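Adhesion and penetration protein autotransporter (Haemophilus influenzae, PDB 3SYJ) promotes adherence to and invasion of host cells, self-associates to aggregate bacteria, and is probably a serine protease whose secreted passenger domain is the part described here. Local coordinates at residues F94-V99 with P119-F124; I98-N103 with N328-R333; F124-A129 with H401-K406. One frame throughout, in Å; residues are numbered along the deposited sequence.

In the fold
All three contacts lie on the same side of the chain's centre and start from the S6 protease part of the passenger. Interaction 1 comes first, pairing strands 96-100 and 120-121 of a three-stranded antiparallel sheet. Interaction 2 shares Ile98 and Val99 with it and joins the end of the same strand, where the chain turns at Val99, to 328-333, with the two centres about 10 Å apart. Interaction 3 follows interaction 1 in series through Phe124 and reaches strand 403-407 in the parallel sheet of the beta-helix, again about 10 Å between centres. Interactions 2 and 3 do not touch, their nearest atoms being about 10 Å apart. Together they join one protease sheet to two sequence-distant parts of the passenger.

Interaction 1: F94-V99 with P119-F124; sequences FTYKIV and PRLHKF
His122 sits against Lys97 and Val99 where strand 120-121 pairs antiparallel with strand 96-100, at one side of a three-stranded sheet in the S6 protease domain. Its CG lies between the backbone N and the carbonyl carbon (chi1 83°). From the start of the side chain, His122 CB packs against Val99 CG1 at 3.4 Å. The next atom, CG, comes near Lys97 CB, and ND1 lies 3.0 Å from Lys97 N. CE1 meets Tyr96 CA in the ring plane and approaches Phe94 CE2 at 3.9 Å; the Phe94 and His122 rings meet rim to rim, their planes only 7° apart. NE2 ends near Lys97 CD. Lys97 CG makes a CH-pi contact over one face, while Lys123 CG covers the opposite face, so the imidazole is sandwiched between two lysine chains.

The strand pairing rests on Ile98 and Leu121, a non-hydrogen-bonded pair with CA atoms 4.5 Å apart. Beside it, Val99 N donates to Arg120 O at 2.8 Å in a nearly straight bond (170°), whereas His122 N to Lys97 O is weak. Ile98 and Pro119 lie side by side. The phenol of Tyr96 bonds to Glu127 beyond the sheet, and its ring takes Phe94 CD2 over the centre of one face, 3.3 Å above the plane.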
ATOM      1  N   PHE A  94      42.667 -11.922  40.810  1.00 13.32           N
ATOM      2  CA  PHE A  94      44.051 -11.564  41.070  1.00 15.35           C
ATOM      3  C   PHE A  94      44.338 -11.540  42.568  1.00 15.16           C
ATOM      4  O   PHE A  94      43.538 -11.035  43.354  1.00 14.78           O
ATOM      5  CB  PHE A  94      44.359 -10.211  40.436  1.00 13.97           C
ATOM      6  CG  PHE A  94      45.810  -9.838  40.474  1.00 15.62           C
ATOM      7  CD1 PHE A  94      46.708 -10.396  39.578  1.00 19.51           C
ATOM      8  CD2 PHE A  94      46.273  -8.914  41.394  1.00 12.97           C
ATOM      9  CE1 PHE A  94      48.050 -10.050  39.613  1.00 16.14           C
ATOM     10  CE2 PHE A  94      47.601  -8.561  41.432  1.00 16.74           C
ATOM     11  CZ  PHE A  94      48.497  -9.131  40.539  1.00 16.49           C
ATOM     12  N   THR A  95      45.480 -12.093  42.956  1.00 16.37           N
ATOM     13  CA  THR A  95      45.876 -12.116  44.352  1.00 14.00           C
ATOM     14  C   THR A  95      46.713 -10.888  44.685  1.00 16.84           C
ATOM     15  O   THR A  95      47.867 -10.781  44.263  1.00 19.03           O
ATOM     16  CB  THR A  95      46.657 -13.406  44.686  1.00 20.90           C
ATOM     17  OG1 THR A  95      45.861 -14.553  44.339  1.00 20.55           O
ATOM     18  CG2 THR A  95      46.992 -13.469  46.169  1.00 16.27           C
ATOM     19  N   TYR A  96      46.122  -9.943  45.413  1.00 14.57           N
ATOM     20  CA  TYR A  96      46.847  -8.759  45.851  1.00 13.20           C
ATOM     21  C   TYR A  96      47.561  -9.059  47.161  1.00 16.44           C
ATOM     22  O   TYR A  96      46.924  -9.458  48.129  1.00 16.86           O
ATOM     23  CB  TYR A  96      45.891  -7.574  46.024  1.00 13.18           C
ATOM     24  CG  TYR A  96      45.277  -7.121  44.719  1.00 14.47           C
ATOM     25  CD1 TYR A  96      45.967  -6.268  43.864  1.00 12.29           C
ATOM     26  CD2 TYR A  96      44.017  -7.557  44.337  1.00  9.85           C
ATOM     27  CE1 TYR A  96      45.415  -5.870  42.658  1.00 11.58           C
ATOM     28  CE2 TYR A  96      43.457  -7.162  43.150  1.00 13.43           C
ATOM     29  CZ  TYR A  96      44.163  -6.321  42.309  1.00 13.60           C
ATOM     30  OH  TYR A  96      43.601  -5.938  41.125  1.00 13.09           O
ATOM     31  N   LYS A  97      48.878  -8.861  47.195  1.00 15.97           N
ATOM     32  CA  LYS A  97      49.684  -9.205  48.372  1.00 17.89           C
ATOM     33  C   LYS A  97      49.928  -8.039  49.319  1.00 16.56           C
ATOM     34  O   LYS A  97      50.264  -6.941  48.893  1.00 18.74           O
ATOM     35  CB  LYS A  97      51.045  -9.762  47.950  1.00 17.62           C
ATOM     36  CG  LYS A  97      50.989 -11.005  47.087  1.00 20.79           C
ATOM     37  CD  LYS A  97      52.365 -11.336  46.511  1.00 24.90           C
ATOM     38  CE  LYS A  97      52.289 -12.491  45.519  1.00 36.16           C
ATOM     39  NZ  LYS A  97      53.625 -12.823  44.949  1.00 45.61           N
ATOM     40  N   ILE A  98      49.786  -8.299  50.613  1.00 18.21           N
ATOM     41  CA  ILE A  98      50.146  -7.337  51.643  1.00 18.40           C
ATOM     42  C   ILE A  98      51.671  -7.222  51.736  1.00 21.47           C
ATOM     43  O   ILE A  98      52.363  -8.227  51.910  1.00 19.04           O
ATOM     44  CB  ILE A  98      49.574  -7.770  53.017  1.00 20.09           C
ATOM     45  CG1 ILE A  98      48.048  -7.599  53.039  1.00 20.68           C
ATOM     46  CG2 ILE A  98      50.230  -6.991  54.156  1.00 16.89           C
ATOM     47  CD1 ILE A  98      47.361  -8.293  54.209  1.00 21.02           C
ATOM     48  N   VAL A  99      52.190  -6.003  51.619  1.00 19.13           N
ATOM     49  CA  VAL A  99      53.629  -5.769  51.685  1.00 19.01           C
ATOM     50  C   VAL A  99      53.990  -5.024  52.961  1.00 20.92           C
ATOM     51  O   VAL A  99      55.156  -4.934  53.330  1.00 22.21           O
ATOM     52  CB  VAL A  99      54.131  -4.965  50.465  1.00 17.76           C
ATOM     53  CG1 VAL A  99      53.782  -5.699  49.179  1.00 19.34           C
ATOM     54  CG2 VAL A  99      53.536  -3.563  50.455  1.00 16.35           C
ATOM     55  N   PRO A 119      46.826  -2.209  55.866  1.00 19.60           N
ATOM     56  CA  PRO A 119      47.760  -2.905  54.976  1.00 16.29           C
ATOM     57  C   PRO A 119      47.922  -2.233  53.617  1.00 20.83           C
ATOM     58  O   PRO A 119      46.959  -1.717  53.041  1.00 20.29           O
ATOM     59  CB  PRO A 119      47.118  -4.283  54.802  1.00 16.41           C
ATOM     60  CG  PRO A 119      46.285  -4.471  56.018  1.00 20.66           C
ATOM     61  CD  PRO A 119      45.771  -3.100  56.369  1.00 18.80           C
ATOM     62  N   ARG A 120      49.156  -2.243  53.122  1.00 20.90           N
ATOM     63  CA  ARG A 120      49.486  -1.779  51.782  1.00 19.36           C
ATOM     64  C   ARG A 120      49.629  -3.012  50.888  1.00 18.94           C
ATOM     65  O   ARG A 120      50.230  -4.009  51.294  1.00 19.68           O
ATOM     66  CB  ARG A 120      50.800  -0.987  51.824  1.00 22.10           C
ATOM     67  CG  ARG A 120      51.247  -0.372  50.510  1.00 20.44           C
ATOM     68  CD  ARG A 120      52.660   0.192  50.630  1.00 21.38           C
ATOM     69  NE  ARG A 120      52.975   1.113  49.542  1.00 24.90           N
ATOM     70  CZ  ARG A 120      54.208   1.379  49.112  1.00 26.01           C
ATOM     71  NH1 ARG A 120      55.256   0.791  49.675  1.00 20.90           N
ATOM     72  NH2 ARG A 120      54.393   2.230  48.111  1.00 21.48           N
ATOM     73  N   LEU A 121      49.052  -2.948  49.691  1.00 18.49           N
ATOM     74  CA  LEU A 121      49.079  -4.057  48.737  1.00 15.50           C
ATOM     75  C   LEU A 121      50.187  -3.845  47.714  1.00 16.55           C
ATOM     76  O   LEU A 121      50.656  -2.732  47.535  1.00 16.42           O
ATOM     77  CB  LEU A 121      47.731  -4.162  48.030  1.00 14.14           C
ATOM     78  CG  LEU A 121      46.542  -4.289  48.981  1.00 16.14           C
ATOM     79  CD1 LEU A 121      45.224  -4.312  48.210  1.00 14.79           C
ATOM     80  CD2 LEU A 121      46.691  -5.530  49.837  1.00 13.35           C
ATOM     81  N   HIS A 122      50.607  -4.908  47.040  1.00 15.80           N
ATOM     82  CA  HIS A 122      51.737  -4.798  46.131  1.00 17.76           C
ATOM     83  C   HIS A 122      51.356  -4.233  44.760  1.00 18.32           C
ATOM     84  O   HIS A 122      52.228  -3.794  44.013  1.00 17.85           O
ATOM     85  CB  HIS A 122      52.513  -6.125  46.020  1.00 14.97           C
ATOM     86  CG  HIS A 122      51.926  -7.111  45.055  1.00 16.85           C
ATOM     87  ND1 HIS A 122      50.624  -7.557  45.138  1.00 13.61           N
ATOM     88  CD2 HIS A 122      52.482  -7.767  44.007  1.00 16.66           C
ATOM     89  CE1 HIS A 122      50.397  -8.428  44.172  1.00 14.88           C
ATOM     90  NE2 HIS A 122      51.507  -8.571  43.469  1.00 15.27           N
ATOM     91  N   LYS A 123      50.059  -4.219  44.452  1.00 17.81           N
ATOM     92  CA  LYS A 123      49.573  -3.668  43.186  1.00 14.31           C
ATOM     93  C   LYS A 123      48.372  -2.751  43.381  1.00 15.24           C
ATOM     94  O   LYS A 123      47.610  -2.928  44.331  1.00 17.28           O
ATOM     95  CB  LYS A 123      49.171  -4.794  42.239  1.00 16.84           C
ATOM     96  CG  LYS A 123      50.324  -5.632  41.716  1.00 18.12           C
ATOM     97  CD  LYS A 123      51.135  -4.898  40.669  1.00 14.26           C
ATOM     98  CE  LYS A 123      52.219  -5.810  40.106  1.00 16.03           C
ATOM     99  NZ  LYS A 123      52.974  -5.171  38.986  1.00 18.10           N
ATOM    100  N   PHE A 124      48.196  -1.780  42.483  1.00 14.69           N
ATOM    101  CA  PHE A 124      46.960  -0.991  42.447  1.00 16.02           C
ATOM    102  C   PHE A 124      45.807  -1.935  42.133  1.00 15.39           C
ATOM    103  O   PHE A 124      45.915  -2.757  41.225  1.00 14.14           O
ATOM    104  CB  PHE A 124      46.998   0.087  41.365  1.00 13.14           C
ATOM    105  CG  PHE A 124      47.929   1.231  41.656  1.00 18.68           C
ATOM    106  CD1 PHE A 124      48.556   1.347  42.880  1.00 17.18           C
ATOM    107  CD2 PHE A 124      48.148   2.216  40.697  1.00 14.99           C
ATOM    108  CE1 PHE A 124      49.408   2.416  43.137  1.00 19.57           C
ATOM    109  CE2 PHE A 124      48.993   3.289  40.952  1.00 16.62           C
ATOM    110  CZ  PHE A 124      49.624   3.389  42.170  1.00 15.18           C
TER

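Interaction 2: I98-N103 with N328-R333; sequences IVKRNN and NIYSPR
Ile329 O is gripped twice: Arg101 NE donates to it at 3.1 Å, and a water that also donates to Ile98 O gives it a second proton. The Arg101 bond is fairly straight (156°) and lies near the guanidinium plane, but NE stands above the plane of the carbonyl. The bend of the arginine chain at chi3 (144°) places NE there, while CD rests against the backbone of Asn328. Ile98 CD1 lies over one face of the guanidinium, offset toward its rim.

Farther along, Ser331 N donates to Val99 O at 2.9 Å, where the chain of 98-103 turns a corner out of the antiparallel sheet of the protease domain. Strand 329-330 pairs antiparallel with strand 315-316, and this two-stranded unit is held against the corner at Val99. Ser331 is the N-cap of helix 332-335, and its OG also bonds to Leu313 O. Its CB packs on Val99 CB at 3.9 Å. The same Val99 O lies at the edge of the Tyr330 ring, 3.1 Å from CD1.

Lys100 runs beside Tyr330, pointing the same way, with CD 3.6 Å from ring atom CD1; its ammonium goes on to a salt bridge with Asp317. At the other end, Asn103 ND2 donates to Asn328 OD1 at 3.3 Å, the two amide planes 86° apart. Asn103 ND2 also bonds to Lys318 O, and Asn103 OD1 accepts from His117.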
ATOM      1  N   ILE A  98      49.786  -8.299  50.613  1.00 18.21           N
ATOM      2  CA  ILE A  98      50.146  -7.337  51.643  1.00 18.40           C
ATOM      3  C   ILE A  98      51.671  -7.222  51.736  1.00 21.47           C
ATOM      4  O   ILE A  98      52.363  -8.227  51.910  1.00 19.04           O
ATOM      5  CB  ILE A  98      49.574  -7.770  53.017  1.00 20.09           C
ATOM      6  CG1 ILE A  98      48.048  -7.599  53.039  1.00 20.68           C
ATOM      7  CG2 ILE A  98      50.230  -6.991  54.156  1.00 16.89           C
ATOM      8  CD1 ILE A  98      47.361  -8.293  54.209  1.00 21.02           C
ATOM      9  N   VAL A  99      52.190  -6.003  51.619  1.00 19.13           N
ATOM     10  CA  VAL A  99      53.629  -5.769  51.685  1.00 19.01           C
ATOM     11  C   VAL A  99      53.990  -5.024  52.961  1.00 20.92           C
ATOM     12  O   VAL A  99      55.156  -4.934  53.330  1.00 22.21           O
ATOM     13  CB  VAL A  99      54.131  -4.965  50.465  1.00 17.76           C
ATOM     14  CG1 VAL A  99      53.782  -5.699  49.179  1.00 19.34           C
ATOM     15  CG2 VAL A  99      53.536  -3.563  50.455  1.00 16.35           C
ATOM     16  N   LYS A 100      52.979  -4.489  53.629  1.00 21.36           N
ATOM     17  CA  LYS A 100      53.175  -3.766  54.874  1.00 17.82           C
ATOM     18  C   LYS A 100      51.835  -3.707  55.595  1.00 21.24           C
ATOM     19  O   LYS A 100      50.845  -3.247  55.024  1.00 20.17           O
ATOM     20  CB  LYS A 100      53.695  -2.364  54.579  1.00 17.53           C
ATOM     21  CG  LYS A 100      53.963  -1.522  55.803  1.00 19.25           C
ATOM     22  CD  LYS A 100      55.071  -2.127  56.639  1.00 23.64           C
ATOM     23  CE  LYS A 100      55.552  -1.136  57.678  1.00 25.94           C
ATOM     24  NZ  LYS A 100      56.375  -1.783  58.728  1.00 29.23           N
ATOM     25  N   ARG A 101      51.803  -4.184  56.840  1.00 22.99           N
ATOM     26  CA  ARG A 101      50.555  -4.309  57.599  1.00 22.54           C
ATOM     27  C   ARG A 101      50.087  -2.991  58.198  1.00 22.30           C
ATOM     28  O   ARG A 101      48.889  -2.757  58.336  1.00 24.73           O
ATOM     29  CB  ARG A 101      50.703  -5.345  58.717  1.00 23.53           C
ATOM     30  CG  ARG A 101      51.209  -6.690  58.242  1.00 23.26           C
ATOM     31  CD  ARG A 101      50.733  -7.817  59.139  1.00 27.57           C
ATOM     32  NE  ARG A 101      50.457  -8.997  58.331  1.00 31.42           N
ATOM     33  CZ  ARG A 101      49.262  -9.563  58.203  1.00 30.99           C
ATOM     34  NH1 ARG A 101      48.209  -9.095  58.856  1.00 27.67           N
ATOM     35  NH2 ARG A 101      49.131 -10.626  57.437  1.00 30.74           N
ATOM     36  N   ASN A 102      51.040  -2.138  58.551  1.00 22.92           N
ATOM     37  CA  ASN A 102      50.745  -0.887  59.232  1.00 21.05           C
ATOM     38  C   ASN A 102      49.839  -1.104  60.439  1.00 24.66           C
ATOM     39  O   ASN A 102      48.760  -0.526  60.535  1.00 22.75           O
ATOM     40  CB  ASN A 102      50.138   0.135  58.268  1.00 24.79           C
ATOM     41  CG  ASN A 102      51.113   0.553  57.170  1.00 26.80           C
ATOM     42  OD1 ASN A 102      52.251   0.923  57.447  1.00 19.48           O
ATOM     43  ND2 ASN A 102      50.665   0.495  55.924  1.00 22.12           N
ATOM     44  N   ASN A 103      50.298  -1.948  61.358  1.00 26.11           N
ATOM     45  CA  ASN A 103      49.625  -2.134  62.634  1.00 25.20           C
ATOM     46  C   ASN A 103      49.717  -0.858  63.464  1.00 25.42           C
ATOM     47  O   ASN A 103      50.802  -0.336  63.710  1.00 32.76           O
ATOM     48  CB  ASN A 103      50.214  -3.325  63.399  1.00 23.98           C
ATOM     49  CG  ASN A 103      49.954  -4.655  62.704  1.00 22.40           C
ATOM     50  OD1 ASN A 103      48.913  -4.852  62.082  1.00 22.14           O
ATOM     51  ND2 ASN A 103      50.903  -5.576  62.814  1.00 28.62           N
ATOM     52  N   ASN A 328      52.092 -12.152  61.132  1.00 33.93           N
ATOM     53  CA  ASN A 328      52.263 -10.742  60.794  1.00 38.29           C
ATOM     54  C   ASN A 328      53.182 -10.459  59.599  1.00 40.58           C
ATOM     55  O   ASN A 328      53.981  -9.566  59.610  1.00 41.86           O
ATOM     56  CB  ASN A 328      52.746  -9.965  61.986  1.00 28.29           C
ATOM     57  CG  ASN A 328      51.684  -9.718  62.964  1.00 31.54           C
ATOM     58  OD1 ASN A 328      50.917  -8.826  62.800  1.00 33.94           O
ATOM     59  ND2 ASN A 328      51.650 -10.495  64.014  1.00 28.43           N
ATOM     60  N   ILE A 329      53.025 -11.254  58.581  1.00 26.95           N
ATOM     61  CA  ILE A 329      53.909 -11.235  57.469  1.00 36.38           C
ATOM     62  C   ILE A 329      53.817  -9.965  56.638  1.00 31.65           C
ATOM     63  O   ILE A 329      52.756  -9.533  56.304  1.00 32.01           O
ATOM     64  CB  ILE A 329      53.683 -12.442  56.628  1.00 27.68           C
ATOM     65  CG1 ILE A 329      54.267 -13.656  57.337  1.00 31.85           C
ATOM     66  CG2 ILE A 329      54.287 -12.241  55.308  1.00 32.51           C
ATOM     67  CD1 ILE A 329      53.625 -14.904  56.993  1.00 28.33           C
ATOM     68  N   TYR A 330      54.953  -9.375  56.317  1.00 31.14           N
ATOM     69  CA  TYR A 330      55.012  -8.305  55.324  1.00 26.86           C
ATOM     70  C   TYR A 330      56.175  -8.474  54.355  1.00 27.02           C
ATOM     71  O   TYR A 330      56.868  -9.457  54.423  1.00 24.34           O
ATOM     72  CB  TYR A 330      54.983  -6.935  55.979  1.00 20.54           C
ATOM     73  CG  TYR A 330      56.287  -6.430  56.428  1.00 28.59           C
ATOM     74  CD1 TYR A 330      56.771  -5.232  55.987  1.00 29.68           C
ATOM     75  CD2 TYR A 330      57.055  -7.142  57.310  1.00 30.46           C
ATOM     76  CE1 TYR A 330      57.964  -4.781  56.416  1.00 32.41           C
ATOM     77  CE2 TYR A 330      58.223  -6.696  57.718  1.00 30.16           C
ATOM     78  CZ  TYR A 330      58.684  -5.517  57.276  1.00 29.56           C
ATOM     79  OH  TYR A 330      59.857  -5.073  57.715  1.00 30.44           O
ATOM     80  N   SER A 331      56.355  -7.528  53.430  1.00 27.66           N
ATOM     81  CA  SER A 331      57.394  -7.661  52.419  1.00 25.39           C
ATOM     82  C   SER A 331      58.333  -6.461  52.442  1.00 27.09           C
ATOM     83  O   SER A 331      58.097  -5.468  51.756  1.00 29.89           O
ATOM     84  CB  SER A 331      56.762  -7.801  51.039  1.00 22.23           C
ATOM     85  OG  SER A 331      57.750  -8.078  50.059  1.00 24.44           O
ATOM     86  N   PRO A 332      59.408  -6.549  53.233  1.00 27.87           N
ATOM     87  CA  PRO A 332      60.349  -5.427  53.353  1.00 30.11           C
ATOM     88  C   PRO A 332      60.935  -5.069  51.990  1.00 26.78           C
ATOM     89  O   PRO A 332      61.228  -3.904  51.725  1.00 28.89           O
ATOM     90  CB  PRO A 332      61.457  -5.981  54.260  1.00 26.61           C
ATOM     91  CG  PRO A 332      60.881  -7.193  54.905  1.00 38.31           C
ATOM     92  CD  PRO A 332      59.863  -7.744  53.960  1.00 30.47           C
ATOM     93  N   ARG A 333      61.101  -6.079  51.140  1.00 24.61           N
ATOM     94  CA  ARG A 333      61.673  -5.915  49.806  1.00 25.33           C
ATOM     95  C   ARG A 333      60.784  -5.084  48.879  1.00 27.37           C
ATOM     96  O   ARG A 333      61.265  -4.199  48.179  1.00 22.64           O
ATOM     97  CB  ARG A 333      61.934  -7.285  49.179  1.00 22.79           C
ATOM     98  CG  ARG A 333      62.294  -7.247  47.701  1.00 24.60           C
ATOM     99  CD  ARG A 333      62.520  -8.654  47.161  1.00 29.48           C
ATOM    100  NE  ARG A 333      63.611  -9.324  47.868  1.00 33.28           N
ATOM    101  CZ  ARG A 333      63.996 -10.579  47.656  1.00 33.11           C
ATOM    102  NH1 ARG A 333      63.379 -11.322  46.748  1.00 25.32           N
ATOM    103  NH2 ARG A 333      65.000 -11.093  48.358  1.00 32.48           N
TER
HETATM  104  O   HOH W   1      51.872 -10.223  53.905  1.00 33.37           O
HETATM  105  O   HOH W   2      48.433  -8.205  61.722  1.00 27.16           O

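Interaction 3: F124-A129 with H401-K406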
ATOM      1  N   PHE A 124      48.196  -1.780  42.483  1.00 14.69           N
ATOM      2  CA  PHE A 124      46.960  -0.991  42.447  1.00 16.02           C
ATOM      3  C   PHE A 124      45.807  -1.935  42.133  1.00 15.39           C
ATOM      4  O   PHE A 124      45.915  -2.757  41.225  1.00 14.14           O
ATOM      5  CB  PHE A 124      46.998   0.087  41.365  1.00 13.14           C
ATOM      6  CG  PHE A 124      47.929   1.231  41.656  1.00 18.68           C
ATOM      7  CD1 PHE A 124      48.556   1.347  42.880  1.00 17.18           C
ATOM      8  CD2 PHE A 124      48.148   2.216  40.697  1.00 14.99           C
ATOM      9  CE1 PHE A 124      49.408   2.416  43.137  1.00 19.57           C
ATOM     10  CE2 PHE A 124      48.993   3.289  40.952  1.00 16.62           C
ATOM     11  CZ  PHE A 124      49.624   3.389  42.170  1.00 15.18           C
ATOM     12  N   VAL A 125      44.703  -1.818  42.870  1.00 15.66           N
ATOM     13  CA  VAL A 125      43.539  -2.662  42.618  1.00 12.87           C
ATOM     14  C   VAL A 125      42.698  -2.093  41.482  1.00 12.79           C
ATOM     15  O   VAL A 125      42.321  -0.928  41.511  1.00 13.37           O
ATOM     16  CB  VAL A 125      42.662  -2.829  43.882  1.00 14.62           C
ATOM     17  CG1 VAL A 125      41.361  -3.573  43.538  1.00 12.44           C
ATOM     18  CG2 VAL A 125      43.441  -3.540  44.991  1.00 11.95           C
ATOM     19  N   THR A 126      42.403  -2.921  40.486  1.00 12.59           N
ATOM     20  CA  THR A 126      41.712  -2.457  39.285  1.00 11.02           C
ATOM     21  C   THR A 126      40.223  -2.823  39.255  1.00 16.36           C
ATOM     22  O   THR A 126      39.441  -2.197  38.544  1.00 17.65           O
ATOM     23  CB  THR A 126      42.355  -3.063  38.028  1.00 17.05           C
ATOM     24  OG1 THR A 126      42.381  -4.492  38.155  1.00 11.90           O
ATOM     25  CG2 THR A 126      43.791  -2.529  37.833  1.00 11.88           C
ATOM     26  N   GLU A 127      39.834  -3.844  40.016  1.00 17.25           N
ATOM     27  CA  GLU A 127      38.491  -4.422  39.899  1.00 16.55           C
ATOM     28  C   GLU A 127      37.385  -3.562  40.505  1.00 13.81           C
ATOM     29  O   GLU A 127      36.216  -3.725  40.168  1.00 14.75           O
ATOM     30  CB  GLU A 127      38.451  -5.828  40.519  1.00 16.08           C
ATOM     31  CG  GLU A 127      39.170  -6.919  39.720  1.00 18.06           C
ATOM     32  CD  GLU A 127      40.683  -6.894  39.889  1.00 20.87           C
ATOM     33  OE1 GLU A 127      41.169  -6.119  40.738  1.00 16.75           O
ATOM     34  OE2 GLU A 127      41.384  -7.649  39.166  1.00 22.47           O
ATOM     35  N   ALA A 128      37.756  -2.652  41.397  1.00 16.44           N
ATOM     36  CA  ALA A 128      36.782  -1.833  42.111  1.00 17.71           C
ATOM     37  C   ALA A 128      37.373  -0.497  42.550  1.00 20.20           C
ATOM     38  O   ALA A 128      38.573  -0.395  42.831  1.00 18.14           O
ATOM     39  CB  ALA A 128      36.253  -2.594  43.330  1.00 19.84           C
ATOM     40  N   ALA A 129      36.524   0.522  42.617  1.00 19.62           N
ATOM     41  CA  ALA A 129      36.929   1.831  43.102  1.00 17.67           C
ATOM     42  C   ALA A 129      36.944   1.792  44.618  1.00 18.70           C
ATOM     43  O   ALA A 129      36.014   1.281  45.231  1.00 19.99           O
ATOM     44  CB  ALA A 129      35.956   2.891  42.614  1.00 15.69           C
ATOM     45  N   HIS A 401      55.659 -12.483  33.698  1.00 20.12           N
ATOM     46  CA  HIS A 401      54.955 -12.909  34.917  1.00 22.36           C
ATOM     47  C   HIS A 401      54.547 -11.751  35.825  1.00 23.42           C
ATOM     48  O   HIS A 401      54.216 -11.956  36.993  1.00 24.43           O
ATOM     49  CB  HIS A 401      55.769 -13.945  35.710  1.00 20.42           C
ATOM     50  CG  HIS A 401      56.080 -15.187  34.933  1.00 28.43           C
ATOM     51  ND1 HIS A 401      57.356 -15.700  34.826  1.00 25.35           N
ATOM     52  CD2 HIS A 401      55.285 -16.000  34.198  1.00 26.90           C
ATOM     53  CE1 HIS A 401      57.330 -16.784  34.071  1.00 29.22           C
ATOM     54  NE2 HIS A 401      56.087 -16.986  33.673  1.00 29.77           N
ATOM     55  N   ASP A 402      54.583 -10.536  35.291  1.00 21.64           N
ATOM     56  CA  ASP A 402      54.136  -9.374  36.043  1.00 20.86           C
ATOM     57  C   ASP A 402      52.935  -8.719  35.372  1.00 22.17           C
ATOM     58  O   ASP A 402      52.910  -8.549  34.153  1.00 18.31           O
ATOM     59  CB  ASP A 402      55.260  -8.355  36.207  1.00 21.04           C
ATOM     60  CG  ASP A 402      54.789  -7.083  36.891  1.00 24.98           C
ATOM     61  OD1 ASP A 402      54.896  -6.999  38.135  1.00 23.08           O
ATOM     62  OD2 ASP A 402      54.292  -6.177  36.188  1.00 20.71           O
ATOM     63  N   ARG A 403      51.943  -8.353  36.179  1.00 21.50           N
ATOM     64  CA  ARG A 403      50.746  -7.685  35.691  1.00 15.77           C
ATOM     65  C   ARG A 403      50.828  -6.190  35.981  1.00 16.42           C
ATOM     66  O   ARG A 403      51.103  -5.780  37.112  1.00 14.12           O
ATOM     67  CB  ARG A 403      49.504  -8.267  36.372  1.00 19.08           C
ATOM     68  CG  ARG A 403      48.221  -8.159  35.570  1.00 16.37           C
ATOM     69  CD  ARG A 403      47.024  -8.550  36.426  1.00 14.94           C
ATOM     70  NE  ARG A 403      46.729  -7.499  37.387  1.00 17.18           N
ATOM     71  CZ  ARG A 403      45.574  -7.367  38.030  1.00 17.12           C
ATOM     72  NH1 ARG A 403      44.588  -8.238  37.833  1.00 15.00           N
ATOM     73  NH2 ARG A 403      45.409  -6.355  38.870  1.00 13.13           N
ATOM     74  N   LEU A 404      50.588  -5.376  34.960  1.00 13.91           N
ATOM     75  CA  LEU A 404      50.540  -3.935  35.138  1.00 16.10           C
ATOM     76  C   LEU A 404      49.101  -3.521  35.434  1.00 13.95           C
ATOM     77  O   LEU A 404      48.176  -3.959  34.751  1.00 13.56           O
ATOM     78  CB  LEU A 404      51.087  -3.211  33.895  1.00 14.89           C
ATOM     79  CG  LEU A 404      51.203  -1.680  33.948  1.00 20.29           C
ATOM     80  CD1 LEU A 404      52.352  -1.159  33.079  1.00 20.85           C
ATOM     81  CD2 LEU A 404      49.890  -0.984  33.571  1.00 18.07           C
ATOM     82  N   SER A 405      48.924  -2.696  36.465  1.00 12.68           N
ATOM     83  CA  SER A 405      47.619  -2.156  36.840  1.00 12.64           C
ATOM     84  C   SER A 405      47.429  -0.739  36.307  1.00 11.30           C
ATOM     85  O   SER A 405      48.182   0.176  36.661  1.00 14.87           O
ATOM     86  CB  SER A 405      47.482  -2.125  38.361  1.00 13.45           C
ATOM     87  OG  SER A 405      47.440  -3.430  38.904  1.00 15.92           O
ATOM     88  N   LYS A 406      46.420  -0.555  35.466  1.00 10.74           N
ATOM     89  CA  LYS A 406      46.135   0.761  34.901  1.00 13.93           C
ATOM     90  C   LYS A 406      44.849   1.320  35.476  1.00 12.30           C
ATOM     91  O   LYS A 406      43.778   0.740  35.304  1.00 11.92           O
ATOM     92  CB  LYS A 406      46.045   0.701  33.369  1.00 12.00           C
ATOM     93  CG  LYS A 406      45.195   1.820  32.736  1.00 11.67           C
ATOM     94  CD  LYS A 406      45.989   3.102  32.548  1.00 14.78           C
ATOM     95  CE  LYS A 406      45.141   4.237  31.966  1.00 15.69           C
ATOM     96  NZ  LYS A 406      44.163   4.790  32.938  1.00 13.98           N
TER
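Arg403 opens the contact, reaching tip to tip toward Glu127. Its chain bends at chi3, the torsion that sets NE. NH1 of Arg403 forms a long salt bridge with Glu127 OE2 at 3.5 Å, and the carboxylate oxygen lies at the edge of the guanidinium, in its plane. Carboxylate and guanidinium planes differ by 26°. The NH2 branch passes 3.6 Å from Thr126 OG1, and its strongest polar partner is the hydroxyl of Tyr96, which also bonds to Glu127 OE1. That phenol is thus shared by acid and base, consistent with a fixed orientation for both. Phe94 adds a cation-pi contact to Arg403.

Two residues on, the side chain of Ser405 again projects toward the protease loop. Its OG donates to Phe124 O at 2.9 Å, approaching in the carbonyl plane on a lone pair, with a C=O...O angle of 144°. Ser405 CB touches both Phe124 CB and Thr126 CG2, each at 3.8 Å. The Thr126 hydroxyl is bonded to Ser425 on the neighbouring parallel strand 423-427.

Lys406 adds a backbone contact, its N 4.1 Å from Thr126 CG2, while its ammonium bonds to Asp428 O and Gly410 O.

The touching parts run 82° apart, so the loop crosses strand 403-407 instead of pairing with it. Arg403 and Ser405, alternate residues of one strand, present their side chains to the protease loop from a parallel sheet of the right-handed beta-helix characteristic of autotransporter passengers.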